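Local coordinates for protein tryptophan synthase alpha chain (Aquifex aeolicus, PDB 2EKC) that probably catalyses the aldol cleavage of indoleglycerol phosphate to indole and glyceraldehyde 3-phosphate, as the alpha subunit of tryptophan synthase in the last step of tryptophan biosynthesis, at residues V25-Y30 with H68-K73; L34-E39 with K244-L249; D80-S85 with R116-K121. All coordinates share one frame; numbering follows the deposited sequence. Where two conformers were deposited one is given.

Contact 1 (V25-Y30 with H68-K73); sequences VGYPDY and HEVALK
Gly26 O and Pro28 O, which lie against Ala71 and Val70, are both hydrogen-bonded by one amide nitrogen, ND2 of Asn74, just beyond the end of the helix. This shared donor ties the loop to the helix terminus; the rest is van der Waals packing, much of it of side-chain carbons on main-chain carbonyls. Val70 CG1 lies 3.6 Å from Pro28 O, its CB lies at the Tyr27 ring edge, 3.8 Å from CD1, and its CG2 is next to CE1. Chi1 of Tyr27 (177°) sets CG anti to the backbone N. The Tyr27-Pro28 peptide is cis, and Pro28 CB sits 4.2 Å above one ring face, displaced toward the rim. Ala71 meets main chain alone. Its CB is 3.4 Å from Val25 O, a buried carbonyl oxygen with no polar partner in the model, and Gly26, lacking a side chain, lets its CA approach Ala71 CA to 4.6 Å. The same helix carries His68, whose NE2 hydrogen-bonds Asp60, a predicted active-site proton acceptor. Val25, through backbone bonding that does not use its O, is tied to Gly51 of strand 47-51, and helix 62-73 packs against the loop that follows strand 18-24.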
ATOM      1  N   VAL A  25       1.729  -0.054  11.976  1.00 10.52           N
ATOM      2  CA  VAL A  25       2.720  -0.498  12.949  1.00 10.25           C
ATOM      3  C   VAL A  25       2.369   0.095  14.306  1.00 11.90           C
ATOM      4  O   VAL A  25       2.175   1.301  14.420  1.00 10.49           O
ATOM      5  CB  VAL A  25       4.147  -0.026  12.597  1.00 10.32           C
ATOM      6  CG1 VAL A  25       5.114  -0.475  13.694  1.00 11.49           C
ATOM      7  CG2 VAL A  25       4.580  -0.590  11.247  1.00  9.14           C
ATOM      8  N   GLY A  26       2.273  -0.754  15.325  1.00 10.64           N
ATOM      9  CA  GLY A  26       1.968  -0.264  16.658  1.00 12.23           C
ATOM     10  C   GLY A  26       0.507  -0.278  17.075  1.00 12.32           C
ATOM     11  O   GLY A  26       0.184   0.138  18.186  1.00 13.28           O
ATOM     12  N   TYR A  27      -0.381  -0.741  16.201  1.00 11.77           N
ATOM     13  CA  TYR A  27      -1.807  -0.796  16.533  1.00 12.37           C
ATOM     14  C   TYR A  27      -2.312  -2.230  16.559  1.00 12.24           C
ATOM     15  O   TYR A  27      -2.152  -2.960  15.583  1.00 12.52           O
ATOM     16  CB  TYR A  27      -2.644  -0.021  15.511  1.00 11.74           C
ATOM     17  CG  TYR A  27      -4.130  -0.118  15.786  1.00 12.36           C
ATOM     18  CD1 TYR A  27      -4.709   0.578  16.850  1.00 10.99           C
ATOM     19  CD2 TYR A  27      -4.950  -0.940  15.012  1.00 12.41           C
ATOM     20  CE1 TYR A  27      -6.072   0.458  17.140  1.00 12.02           C
ATOM     21  CE2 TYR A  27      -6.319  -1.070  15.291  1.00 11.70           C
ATOM     22  CZ  TYR A  27      -6.869  -0.368  16.358  1.00 12.70           C
ATOM     23  OH  TYR A  27      -8.210  -0.496  16.641  1.00 12.08           O
ATOM     24  N   PRO A  28      -2.961  -2.646  17.661  1.00 13.53           N
ATOM     25  CA  PRO A  28      -3.254  -1.881  18.876  1.00 13.93           C
ATOM     26  C   PRO A  28      -2.023  -1.672  19.760  1.00 15.01           C
ATOM     27  O   PRO A  28      -2.060  -0.891  20.710  1.00 15.11           O
ATOM     28  CB  PRO A  28      -4.339  -2.717  19.551  1.00 14.14           C
ATOM     29  CG  PRO A  28      -3.978  -4.109  19.150  1.00 14.39           C
ATOM     30  CD  PRO A  28      -3.658  -3.943  17.686  1.00 15.74           C
ATOM     31  N   ASP A  29      -0.946  -2.384  19.431  1.00 15.81           N
ATOM     32  CA  ASP A  29       0.342  -2.302  20.126  1.00 16.95           C
ATOM     33  C   ASP A  29       1.357  -2.958  19.194  1.00 17.14           C
ATOM     34  O   ASP A  29       0.970  -3.698  18.290  1.00 16.70           O
ATOM     35  CB  ASP A  29       0.293  -3.015  21.487  1.00 19.86           C
ATOM     36  CG  ASP A  29      -0.060  -4.491  21.374  1.00 20.69           C
ATOM     37  OD1 ASP A  29       0.796  -5.286  20.944  1.00 21.10           O
ATOM     38  OD2 ASP A  29      -1.203  -4.852  21.717  1.00 22.56           O
ATOM     39  N   TYR A  30       2.645  -2.684  19.387  1.00 16.74           N
ATOM     40  CA  TYR A  30       3.662  -3.250  18.500  1.00 16.76           C
ATOM     41  C   TYR A  30       3.567  -4.763  18.330  1.00 17.52           C
ATOM     42  O   TYR A  30       3.458  -5.253  17.209  1.00 16.74           O
ATOM     43  CB  TYR A  30       5.078  -2.896  18.973  1.00 17.45           C
ATOM     44  CG  TYR A  30       6.144  -3.284  17.963  1.00 16.95           C
ATOM     45  CD1 TYR A  30       6.477  -2.432  16.910  1.00 16.68           C
ATOM     46  CD2 TYR A  30       6.780  -4.522  18.031  1.00 16.71           C
ATOM     47  CE1 TYR A  30       7.418  -2.805  15.947  1.00 16.97           C
ATOM     48  CE2 TYR A  30       7.720  -4.909  17.073  1.00 18.62           C
ATOM     49  CZ  TYR A  30       8.033  -4.045  16.035  1.00 19.54           C
ATOM     50  OH  TYR A  30       8.950  -4.426  15.082  1.00 21.73           O
ATOM     51  N   HIS A  68      -3.570   5.411  13.838  1.00 12.23           N
ATOM     52  CA  HIS A  68      -2.492   6.398  13.892  1.00 10.56           C
ATOM     53  C   HIS A  68      -2.292   6.903  15.321  1.00 11.04           C
ATOM     54  O   HIS A  68      -1.194   6.843  15.878  1.00 11.24           O
ATOM     55  CB  HIS A  68      -2.828   7.596  12.996  1.00  8.75           C
ATOM     56  CG  HIS A  68      -2.455   7.412  11.557  1.00  8.55           C
ATOM     57  ND1 HIS A  68      -1.168   7.592  11.095  1.00  8.42           N
ATOM     58  CD2 HIS A  68      -3.205   7.106  10.472  1.00  8.96           C
ATOM     59  CE1 HIS A  68      -1.144   7.411   9.785  1.00 10.22           C
ATOM     60  NE2 HIS A  68      -2.367   7.116   9.381  1.00 10.50           N
ATOM     61  N   GLU A  69      -3.377   7.409  15.898  1.00 11.17           N
ATOM     62  CA  GLU A  69      -3.369   7.972  17.242  1.00 13.93           C
ATOM     63  C   GLU A  69      -2.876   7.005  18.306  1.00 14.02           C
ATOM     64  O   GLU A  69      -1.994   7.338  19.106  1.00 13.65           O
ATOM     65  CB  GLU A  69      -4.776   8.453  17.607  1.00 15.68           C
ATOM     66  CG  GLU A  69      -4.830   9.278  18.883  1.00 23.87           C
ATOM     67  CD  GLU A  69      -6.248   9.580  19.321  1.00 27.28           C
ATOM     68  OE1 GLU A  69      -7.067   9.950  18.456  1.00 30.58           O
ATOM     69  OE2 GLU A  69      -6.541   9.452  20.531  1.00 31.06           O
ATOM     70  N   VAL A  70      -3.454   5.808  18.320  1.00 11.94           N
ATOM     71  CA  VAL A  70      -3.078   4.795  19.294  1.00 10.66           C
ATOM     72  C   VAL A  70      -1.596   4.448  19.151  1.00 12.53           C
ATOM     73  O   VAL A  70      -0.859   4.439  20.134  1.00 12.48           O
ATOM     74  CB  VAL A  70      -3.944   3.524  19.120  1.00 13.78           C
ATOM     75  CG1 VAL A  70      -3.458   2.413  20.056  1.00 10.83           C
ATOM     76  CG2 VAL A  70      -5.412   3.860  19.411  1.00 12.48           C
ATOM     77  N   ALA A  71      -1.160   4.171  17.924  1.00 10.05           N
ATOM     78  CA  ALA A  71       0.242   3.835  17.685  1.00 11.69           C
ATOM     79  C   ALA A  71       1.170   4.936  18.186  1.00 11.15           C
ATOM     80  O   ALA A  71       2.204   4.655  18.777  1.00 14.02           O
ATOM     81  CB  ALA A  71       0.482   3.588  16.198  1.00  9.65           C
ATOM     82  N   LEU A  72       0.806   6.193  17.953  1.00 13.36           N
ATOM     83  CA  LEU A  72       1.642   7.299  18.405  1.00 14.72           C
ATOM     84  C   LEU A  72       1.686   7.363  19.925  1.00 16.47           C
ATOM     85  O   LEU A  72       2.725   7.676  20.508  1.00 16.34           O
ATOM     86  CB  LEU A  72       1.139   8.630  17.843  1.00 16.04           C
ATOM     87  CG  LEU A  72       1.466   8.910  16.375  1.00 17.70           C
ATOM     88  CD1 LEU A  72       0.980  10.305  16.015  1.00 18.75           C
ATOM     89  CD2 LEU A  72       2.974   8.800  16.138  1.00 18.80           C
ATOM     90  N   LYS A  73       0.562   7.070  20.572  1.00 16.73           N
ATOM     91  CA  LYS A  73       0.536   7.093  22.023  1.00 19.33           C
ATOM     92  C   LYS A  73       1.322   5.911  22.580  1.00 18.43           C
ATOM     93  O   LYS A  73       1.765   5.947  23.723  1.00 19.90           O
ATOM     94  CB  LYS A  73      -0.907   7.109  22.539  1.00 21.41           C
ATOM     95  CG  LYS A  73      -1.634   8.387  22.145  1.00 26.59           C
ATOM     96  CD  LYS A  73      -2.745   8.768  23.109  1.00 30.27           C
ATOM     97  CE  LYS A  73      -3.834   7.725  23.162  1.00 31.59           C
ATOM     98  NZ  LYS A  73      -4.973   8.192  24.002  1.00 35.65           N
TER

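Contact 2 (L34-E39 with K244-L249)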
ATOM      1  N   LEU A  34       2.627  -6.848  14.904  1.00 14.24           N
ATOM      2  CA  LEU A  34       3.595  -7.725  14.253  1.00 14.39           C
ATOM      3  C   LEU A  34       2.948  -9.072  13.951  1.00 14.72           C
ATOM      4  O   LEU A  34       3.159  -9.641  12.883  1.00 14.88           O
ATOM      5  CB  LEU A  34       4.821  -7.919  15.140  1.00 14.04           C
ATOM      6  CG  LEU A  34       5.925  -8.830  14.601  1.00 12.72           C
ATOM      7  CD1 LEU A  34       6.450  -8.300  13.269  1.00 15.03           C
ATOM      8  CD2 LEU A  34       7.047  -8.906  15.630  1.00 14.90           C
ATOM      9  N   LYS A  35       2.150  -9.579  14.886  1.00 14.62           N
ATOM     10  CA  LYS A  35       1.473 -10.851  14.670  1.00 16.28           C
ATOM     11  C   LYS A  35       0.499 -10.705  13.506  1.00 15.08           C
ATOM     12  O   LYS A  35       0.388 -11.594  12.664  1.00 15.71           O
ATOM     13  CB  LYS A  35       0.733 -11.283  15.942  1.00 18.32           C
ATOM     14  CG  LYS A  35       1.673 -11.597  17.094  1.00 21.67           C
ATOM     15  CD  LYS A  35       0.917 -11.942  18.371  1.00 24.47           C
ATOM     16  CE  LYS A  35       1.893 -12.151  19.522  1.00 26.91           C
ATOM     17  NZ  LYS A  35       1.207 -12.395  20.819  1.00 29.14           N
ATOM     18  N   ALA A  36      -0.192  -9.568  13.457  1.00 15.43           N
ATOM     19  CA  ALA A  36      -1.145  -9.276  12.388  1.00 12.67           C
ATOM     20  C   ALA A  36      -0.442  -9.285  11.030  1.00 13.52           C
ATOM     21  O   ALA A  36      -0.912  -9.912  10.078  1.00 13.56           O
ATOM     22  CB  ALA A  36      -1.793  -7.918  12.632  1.00 13.02           C
ATOM     23  N   PHE A  37       0.675  -8.571  10.939  1.00 13.01           N
ATOM     24  CA  PHE A  37       1.454  -8.512   9.703  1.00 12.80           C
ATOM     25  C   PHE A  37       1.850  -9.918   9.240  1.00 13.36           C
ATOM     26  O   PHE A  37       1.700 -10.263   8.070  1.00 14.87           O
ATOM     27  CB  PHE A  37       2.712  -7.663   9.915  1.00 13.46           C
ATOM     28  CG  PHE A  37       2.511  -6.188   9.651  1.00 12.79           C
ATOM     29  CD1 PHE A  37       2.246  -5.729   8.367  1.00 14.37           C
ATOM     30  CD2 PHE A  37       2.614  -5.261  10.681  1.00 12.07           C
ATOM     31  CE1 PHE A  37       2.088  -4.360   8.112  1.00 15.37           C
ATOM     32  CE2 PHE A  37       2.459  -3.896  10.438  1.00 10.86           C
ATOM     33  CZ  PHE A  37       2.197  -3.447   9.151  1.00 11.66           C
ATOM     34  N   LYS A  38       2.348 -10.729  10.163  1.00 13.48           N
ATOM     35  CA  LYS A  38       2.754 -12.087   9.831  1.00 15.52           C
ATOM     36  C   LYS A  38       1.566 -12.917   9.342  1.00 15.39           C
ATOM     37  O   LYS A  38       1.688 -13.701   8.401  1.00 13.76           O
ATOM     38  CB  LYS A  38       3.398 -12.751  11.051  1.00 16.05           C
ATOM     39  CG  LYS A  38       4.754 -12.161  11.412  1.00 19.54           C
ATOM     40  CD  LYS A  38       5.331 -12.812  12.657  1.00 22.56           C
ATOM     41  CE  LYS A  38       6.763 -12.362  12.899  1.00 25.05           C
ATOM     42  NZ  LYS A  38       7.320 -12.945  14.152  1.00 26.19           N
ATOM     43  N   GLU A  39       0.413 -12.717   9.971  1.00 15.56           N
ATOM     44  CA  GLU A  39      -0.789 -13.453   9.614  1.00 15.99           C
ATOM     45  C   GLU A  39      -1.263 -13.150   8.195  1.00 16.07           C
ATOM     46  O   GLU A  39      -1.581 -14.070   7.437  1.00 14.41           O
ATOM     47  CB  GLU A  39      -1.905 -13.138  10.609  1.00 15.65           C
ATOM     48  CG  GLU A  39      -3.140 -14.015  10.475  1.00 19.48           C
ATOM     49  CD  GLU A  39      -2.848 -15.476  10.782  1.00 22.44           C
ATOM     50  OE1 GLU A  39      -1.943 -15.736  11.600  1.00 21.37           O
ATOM     51  OE2 GLU A  39      -3.530 -16.360  10.221  1.00 24.57           O
ATOM     52  N   LYS A 244      -7.421  -7.756  18.466  1.00 15.37           N
ATOM     53  CA  LYS A 244      -6.475  -8.867  18.477  1.00 15.51           C
ATOM     54  C   LYS A 244      -7.092 -10.152  17.917  1.00 15.68           C
ATOM     55  O   LYS A 244      -6.756 -11.253  18.355  1.00 16.33           O
ATOM     56  CB  LYS A 244      -5.969  -9.110  19.907  1.00 17.82           C
ATOM     57  CG  LYS A 244      -5.357  -7.874  20.550  1.00 18.12           C
ATOM     58  CD  LYS A 244      -4.922  -8.135  21.981  1.00 21.82           C
ATOM     59  CE  LYS A 244      -4.413  -6.859  22.637  1.00 24.21           C
ATOM     60  NZ  LYS A 244      -4.044  -7.070  24.064  1.00 29.95           N
ATOM     61  N   LYS A 245      -7.992 -10.009  16.948  1.00 14.86           N
ATOM     62  CA  LYS A 245      -8.640 -11.166  16.330  1.00 14.84           C
ATOM     63  C   LYS A 245      -7.791 -11.623  15.152  1.00 15.34           C
ATOM     64  O   LYS A 245      -8.179 -11.495  13.987  1.00 15.96           O
ATOM     65  CB  LYS A 245     -10.058 -10.790  15.884  1.00 12.61           C
ATOM     66  CG  LYS A 245     -10.982 -10.490  17.064  1.00 12.58           C
ATOM     67  CD  LYS A 245     -12.291  -9.802  16.648  1.00 16.12           C
ATOM     68  CE  LYS A 245     -13.250 -10.754  15.948  1.00 18.17           C
ATOM     69  NZ  LYS A 245     -14.580 -10.118  15.718  1.00 19.25           N
ATOM     70  N   ILE A 246      -6.624 -12.167  15.484  1.00 15.73           N
ATOM     71  CA  ILE A 246      -5.649 -12.625  14.503  1.00 17.63           C
ATOM     72  C   ILE A 246      -6.125 -13.763  13.609  1.00 18.81           C
ATOM     73  O   ILE A 246      -5.869 -13.759  12.401  1.00 16.73           O
ATOM     74  CB  ILE A 246      -4.339 -13.053  15.204  1.00 20.73           C
ATOM     75  CG1 ILE A 246      -3.864 -11.933  16.140  1.00 20.13           C
ATOM     76  CG2 ILE A 246      -3.270 -13.387  14.170  1.00 21.68           C
ATOM     77  CD1 ILE A 246      -3.774 -10.565  15.482  1.00 21.68           C
ATOM     78  N   GLU A 247      -6.813 -14.738  14.191  1.00 19.79           N
ATOM     79  CA  GLU A 247      -7.297 -15.863  13.402  1.00 19.49           C
ATOM     80  C   GLU A 247      -8.333 -15.406  12.385  1.00 17.83           C
ATOM     81  O   GLU A 247      -8.325 -15.861  11.245  1.00 18.43           O
ATOM     82  CB  GLU A 247      -7.900 -16.944  14.302  1.00 21.34           C
ATOM     83  CG  GLU A 247      -8.259 -18.213  13.540  1.00 26.43           C
ATOM     84  CD  GLU A 247      -8.915 -19.263  14.417  1.00 30.49           C
ATOM     85  OE1 GLU A 247      -8.321 -19.641  15.447  1.00 30.54           O
ATOM     86  OE2 GLU A 247     -10.024 -19.713  14.070  1.00 34.26           O
ATOM     87  N   ASP A 248      -9.226 -14.510  12.797  1.00 17.64           N
ATOM     88  CA  ASP A 248     -10.257 -14.000  11.895  1.00 17.49           C
ATOM     89  C   ASP A 248      -9.630 -13.147  10.800  1.00 16.58           C
ATOM     90  O   ASP A 248     -10.131 -13.098   9.675  1.00 15.64           O
ATOM     91  CB  ASP A 248     -11.290 -13.166  12.660  1.00 19.72           C
ATOM     92  CG  ASP A 248     -12.126 -14.005  13.617  1.00 23.76           C
ATOM     93  OD1 ASP A 248     -12.705 -15.018  13.174  1.00 23.80           O
ATOM     94  OD2 ASP A 248     -12.206 -13.648  14.811  1.00 29.27           O
ATOM     95  N   LEU A 249      -8.537 -12.470  11.135  1.00 16.46           N
ATOM     96  CA  LEU A 249      -7.830 -11.631  10.167  1.00 16.46           C
ATOM     97  C   LEU A 249      -7.245 -12.509   9.059  1.00 15.99           C
ATOM     98  O   LEU A 249      -7.375 -12.208   7.871  1.00 15.92           O
ATOM     99  CB  LEU A 249      -6.707 -10.853  10.867  1.00 15.14           C
ATOM    100  CG  LEU A 249      -5.777 -10.019   9.981  1.00 15.07           C
ATOM    101  CD1 LEU A 249      -6.573  -8.947   9.247  1.00 13.83           C
ATOM    102  CD2 LEU A 249      -4.695  -9.386  10.846  1.00 14.85           C
TER
HETATM  103  O   HOH W   1      -6.184 -17.412  10.268  1.00 23.60           O
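Glu39 lies across Ile246, and almost every atom of its side chain meets that residue. CB begins 3.8 Å from Ile246 CG2. CG, held anti to the backbone N, comes closer still, to 3.3 Å from Ile246 O, an aliphatic carbon resting on a carbonyl oxygen. A bend at chi2 (64°) then brings CD round toward Ile246, near its O and CG2. At the tip the two oxygens differ: OE1 packs on the methyl Ile246 CG2 at 3.7 Å, whereas OE2 accepts a hydrogen bond from a water 2.9 Å away. The same water donates to Glu247 O at 2.8 Å, bridging the acid to the first turn of the second helix. No direct polar bond joins the two segments, and this water supplies the polar link between them.

Deeper in the contact, Ala36 presents its small methyl group to Leu249, CB to CD2 at 3.7 Å. Ile246 CD1 fills in beside it, 4.2 Å from Ala36 N. Small against branched, these residues let the helices approach, with Ala36 and Ile246 CA atoms 6.0 Å apart. Before the second helix, Lys244, with its positive phi, is the C-prime residue of the Schellman motif that closes helix 235-242, and Lys245 takes the N-cap position, making a tight joint between successive helices. Leu249 extends the apolar packing to Leu237 of helix 235-242 and Val40 of helix 30-42. The helix after the first strand thus meets the last helix of the chain, closing the outer ring of the TIM barrel. Ala36 and Phe37 touch Leu23 of strand 18-24, while helix 246-258 and helix 78-91 flank helix 30-42.

Contact 3 (D80-S85 with R116-K121)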
ATOM      1  N   ASP A  80      10.957   2.234  14.702  1.00 12.26           N
ATOM      2  CA  ASP A  80      10.207   1.015  15.011  1.00 14.78           C
ATOM      3  C   ASP A  80       9.567   0.474  13.738  1.00 14.15           C
ATOM      4  O   ASP A  80       9.469  -0.739  13.543  1.00 15.11           O
ATOM      5  CB  ASP A  80       9.121   1.299  16.055  1.00 12.80           C
ATOM      6  CG  ASP A  80       9.691   1.835  17.361  1.00 15.67           C
ATOM      7  OD1 ASP A  80      10.505   1.133  17.996  1.00 16.23           O
ATOM      8  OD2 ASP A  80       9.323   2.963  17.749  1.00 14.05           O
ATOM      9  N   VAL A  81       9.133   1.384  12.873  1.00 12.32           N
ATOM     10  CA  VAL A  81       8.521   0.993  11.614  1.00 12.52           C
ATOM     11  C   VAL A  81       9.508   0.214  10.758  1.00 13.41           C
ATOM     12  O   VAL A  81       9.162  -0.824  10.194  1.00 13.19           O
ATOM     13  CB  VAL A  81       8.039   2.222  10.810  1.00 12.99           C
ATOM     14  CG1 VAL A  81       7.577   1.784   9.421  1.00 12.85           C
ATOM     15  CG2 VAL A  81       6.890   2.911  11.553  1.00  9.68           C
ATOM     16  N   LEU A  82      10.738   0.713  10.658  1.00 13.66           N
ATOM     17  CA  LEU A  82      11.746   0.042   9.847  1.00 14.61           C
ATOM     18  C   LEU A  82      12.238  -1.260  10.478  1.00 15.35           C
ATOM     19  O   LEU A  82      12.649  -2.174   9.768  1.00 14.61           O
ATOM     20  CB  LEU A  82      12.924   0.981   9.567  1.00 16.06           C
ATOM     21  CG  LEU A  82      12.583   2.212   8.711  1.00 15.52           C
ATOM     22  CD1 LEU A  82      13.859   2.956   8.366  1.00 15.91           C
ATOM     23  CD2 LEU A  82      11.866   1.781   7.431  1.00 14.46           C
ATOM     24  N   GLU A  83      12.203  -1.339  11.806  1.00 16.25           N
ATOM     25  CA  GLU A  83      12.621  -2.556  12.499  1.00 18.71           C
ATOM     26  C   GLU A  83      11.636  -3.665  12.129  1.00 17.75           C
ATOM     27  O   GLU A  83      12.030  -4.810  11.901  1.00 17.06           O
ATOM     28  CB  GLU A  83      12.623  -2.342  14.017  1.00 21.69           C
ATOM     29  CG  GLU A  83      12.854  -3.611  14.840  1.00 29.63           C
ATOM     30  CD  GLU A  83      14.251  -4.196  14.677  1.00 35.68           C
ATOM     31  OE1 GLU A  83      14.634  -4.544  13.539  1.00 40.39           O
ATOM     32  OE2 GLU A  83      14.966  -4.313  15.694  1.00 38.70           O
ATOM     33  N   LEU A  84      10.355  -3.313  12.066  1.00 16.05           N
ATOM     34  CA  LEU A  84       9.311  -4.272  11.709  1.00 15.23           C
ATOM     35  C   LEU A  84       9.484  -4.706  10.254  1.00 15.34           C
ATOM     36  O   LEU A  84       9.322  -5.876   9.928  1.00 14.57           O
ATOM     37  CB  LEU A  84       7.919  -3.654  11.924  1.00 15.52           C
ATOM     38  CG  LEU A  84       6.699  -4.522  11.575  1.00 18.99           C
ATOM     39  CD1 LEU A  84       5.527  -4.148  12.464  1.00 19.02           C
ATOM     40  CD2 LEU A  84       6.345  -4.351  10.103  1.00 19.54           C
ATOM     41  N   SER A  85       9.812  -3.758   9.380  1.00 14.26           N
ATOM     42  CA  SER A  85      10.033  -4.072   7.968  1.00 14.92           C
ATOM     43  C   SER A  85      11.207  -5.050   7.854  1.00 15.17           C
ATOM     44  O   SER A  85      11.116  -6.070   7.171  1.00 14.25           O
ATOM     45  CB  SER A  85      10.354  -2.798   7.174  1.00 16.15           C
ATOM     46  OG  SER A  85      10.796  -3.109   5.856  1.00 15.08           O
ATOM     47  N   ARG A 116      17.516   6.533   2.436  1.00 15.60           N
ATOM     48  CA  ARG A 116      18.648   5.654   2.751  1.00 15.95           C
ATOM     49  C   ARG A 116      18.209   4.582   3.746  1.00 14.32           C
ATOM     50  O   ARG A 116      18.396   3.390   3.518  1.00 14.62           O
ATOM     51  CB  ARG A 116      19.807   6.462   3.362  1.00 15.06           C
ATOM     52  CG  ARG A 116      21.085   5.677   3.639  0.50 17.46           C
ATOM     53  CD  ARG A 116      22.044   6.505   4.499  0.50 17.53           C
ATOM     54  NE  ARG A 116      21.730   6.408   5.926  0.50 17.34           N
ATOM     55  CZ  ARG A 116      21.976   7.361   6.822  0.50 15.52           C
ATOM     56  NH1 ARG A 116      22.536   8.502   6.450  0.50 14.63           N
ATOM     57  NH2 ARG A 116      21.666   7.169   8.097  0.50 17.81           N
ATOM     58  N   LEU A 117      17.629   5.016   4.859  1.00 14.76           N
ATOM     59  CA  LEU A 117      17.168   4.090   5.886  1.00 13.26           C
ATOM     60  C   LEU A 117      16.100   3.120   5.388  1.00 13.50           C
ATOM     61  O   LEU A 117      16.157   1.924   5.682  1.00 12.71           O
ATOM     62  CB  LEU A 117      16.643   4.869   7.096  1.00 14.36           C
ATOM     63  CG  LEU A 117      17.736   5.625   7.861  1.00 15.85           C
ATOM     64  CD1 LEU A 117      17.115   6.530   8.905  1.00 14.99           C
ATOM     65  CD2 LEU A 117      18.688   4.625   8.501  1.00 17.44           C
ATOM     66  N   SER A 118      15.122   3.635   4.649  1.00 12.55           N
ATOM     67  CA  SER A 118      14.046   2.791   4.122  1.00 13.65           C
ATOM     68  C   SER A 118      14.602   1.654   3.265  1.00 14.56           C
ATOM     69  O   SER A 118      14.218   0.494   3.422  1.00 12.44           O
ATOM     70  CB  SER A 118      13.070   3.627   3.277  1.00 13.40           C
ATOM     71  OG  SER A 118      12.346   4.546   4.081  1.00 16.40           O
ATOM     72  N   ARG A 119      15.510   1.992   2.357  1.00 15.97           N
ATOM     73  CA  ARG A 119      16.097   0.986   1.482  1.00 18.48           C
ATOM     74  C   ARG A 119      16.889  -0.062   2.266  1.00 18.14           C
ATOM     75  O   ARG A 119      16.808  -1.252   1.975  1.00 16.14           O
ATOM     76  CB  ARG A 119      17.009   1.658   0.452  1.00 21.37           C
ATOM     77  CG  ARG A 119      17.475   0.741  -0.664  1.00 26.36           C
ATOM     78  CD  ARG A 119      16.279   0.130  -1.380  1.00 32.31           C
ATOM     79  NE  ARG A 119      16.651  -0.585  -2.599  1.00 38.40           N
ATOM     80  CZ  ARG A 119      15.815  -1.349  -3.297  1.00 40.21           C
ATOM     81  NH1 ARG A 119      14.559  -1.504  -2.894  1.00 41.45           N
ATOM     82  NH2 ARG A 119      16.230  -1.952  -4.403  1.00 42.29           N
ATOM     83  N   GLU A 120      17.647   0.382   3.262  1.00 16.71           N
ATOM     84  CA  GLU A 120      18.453  -0.536   4.055  1.00 19.99           C
ATOM     85  C   GLU A 120      17.621  -1.525   4.870  1.00 20.49           C
ATOM     86  O   GLU A 120      18.090  -2.619   5.180  1.00 19.39           O
ATOM     87  CB  GLU A 120      19.375   0.245   4.995  1.00 21.42           C
ATOM     88  CG  GLU A 120      20.253   1.273   4.292  1.00 26.09           C
ATOM     89  CD  GLU A 120      21.339   1.837   5.195  1.00 27.72           C
ATOM     90  OE1 GLU A 120      21.102   1.949   6.418  1.00 28.86           O
ATOM     91  OE2 GLU A 120      22.424   2.182   4.679  1.00 29.49           O
ATOM     92  N   LYS A 121      16.387  -1.150   5.203  1.00 19.67           N
ATOM     93  CA  LYS A 121      15.529  -2.018   6.007  1.00 19.86           C
ATOM     94  C   LYS A 121      14.469  -2.817   5.246  1.00 19.08           C
ATOM     95  O   LYS A 121      13.514  -3.301   5.850  1.00 18.96           O
ATOM     96  CB  LYS A 121      14.846  -1.203   7.107  1.00 22.57           C
ATOM     97  CG  LYS A 121      15.802  -0.511   8.063  1.00 26.41           C
ATOM     98  CD  LYS A 121      16.532  -1.499   8.945  1.00 26.96           C
ATOM     99  CE  LYS A 121      17.433  -0.777   9.936  1.00 30.32           C
ATOM    100  NZ  LYS A 121      18.136  -1.724  10.844  1.00 31.37           N
TER
HETATM  101  O   HOH W   2      16.095  -1.900  12.545  1.00 31.38           O
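Two outer helices of the TIM barrel, 78-91 and 111-120, meet here through Leu82 and Ser85 on one side and Leu117 and Lys121 on the other. Leu82 does most of the packing. Its CD1 presses on Leu117 CB at 3.6 Å, the two leucine side chains crossing at about a right angle, and CD2 lies over the backbone of Ser118. Nearer its root, Leu82 CB rests 3.6 Å from Lys121 CG. The lysine chain thus begins as an apolar arm, with CB also 3.6 Å from Leu82 O, and a bend at chi2 (-69°) keeps its CD 4.0 Å from Leu82 O. The end leads away from the leucine: NZ forms a salt bridge with Glu86 and donates to a water 2.7 Å off, which in turn makes a weak bond to Glu83 OE1.

Buried Ser85, on helix 78-91, donates through OG to O of Lys121, the first residue past helix 111-120, at 2.7 Å. The hydroxyl approaches from above the carbonyl plane, 35° out of it, with a C=O...OG angle of 138°. The contact is largely buried, and the serine bond probably helps hold the chain where it leaves the helix. The ammonium group, paired with Glu86 and with Glu83 OE1 nearby, would be expected to offset these close acids.

In the fold
All three contacts belong to one closed eight-stranded parallel barrel. Contact 2 closes the ring of outer helices, bringing helix 30-42 against helix 246-258; contact 3, nested within that long loop, joins helices 78-91 and 111-120. Contact 1 alternates with contact 2 along the chain and precedes contact 3, its helix 62-73 being followed directly by helix 78-91. Its centre is about 15 Å from that of contact 2 and about 17 Å from that of contact 3; those of contacts 2 and 3 are about 21 Å apart. Phe37 and Tyr30 both pack on Leu84, making one continuous flank. This helical layer wraps the strands, while contact 1 lies in the loop after the first strand, toward the predicted active site.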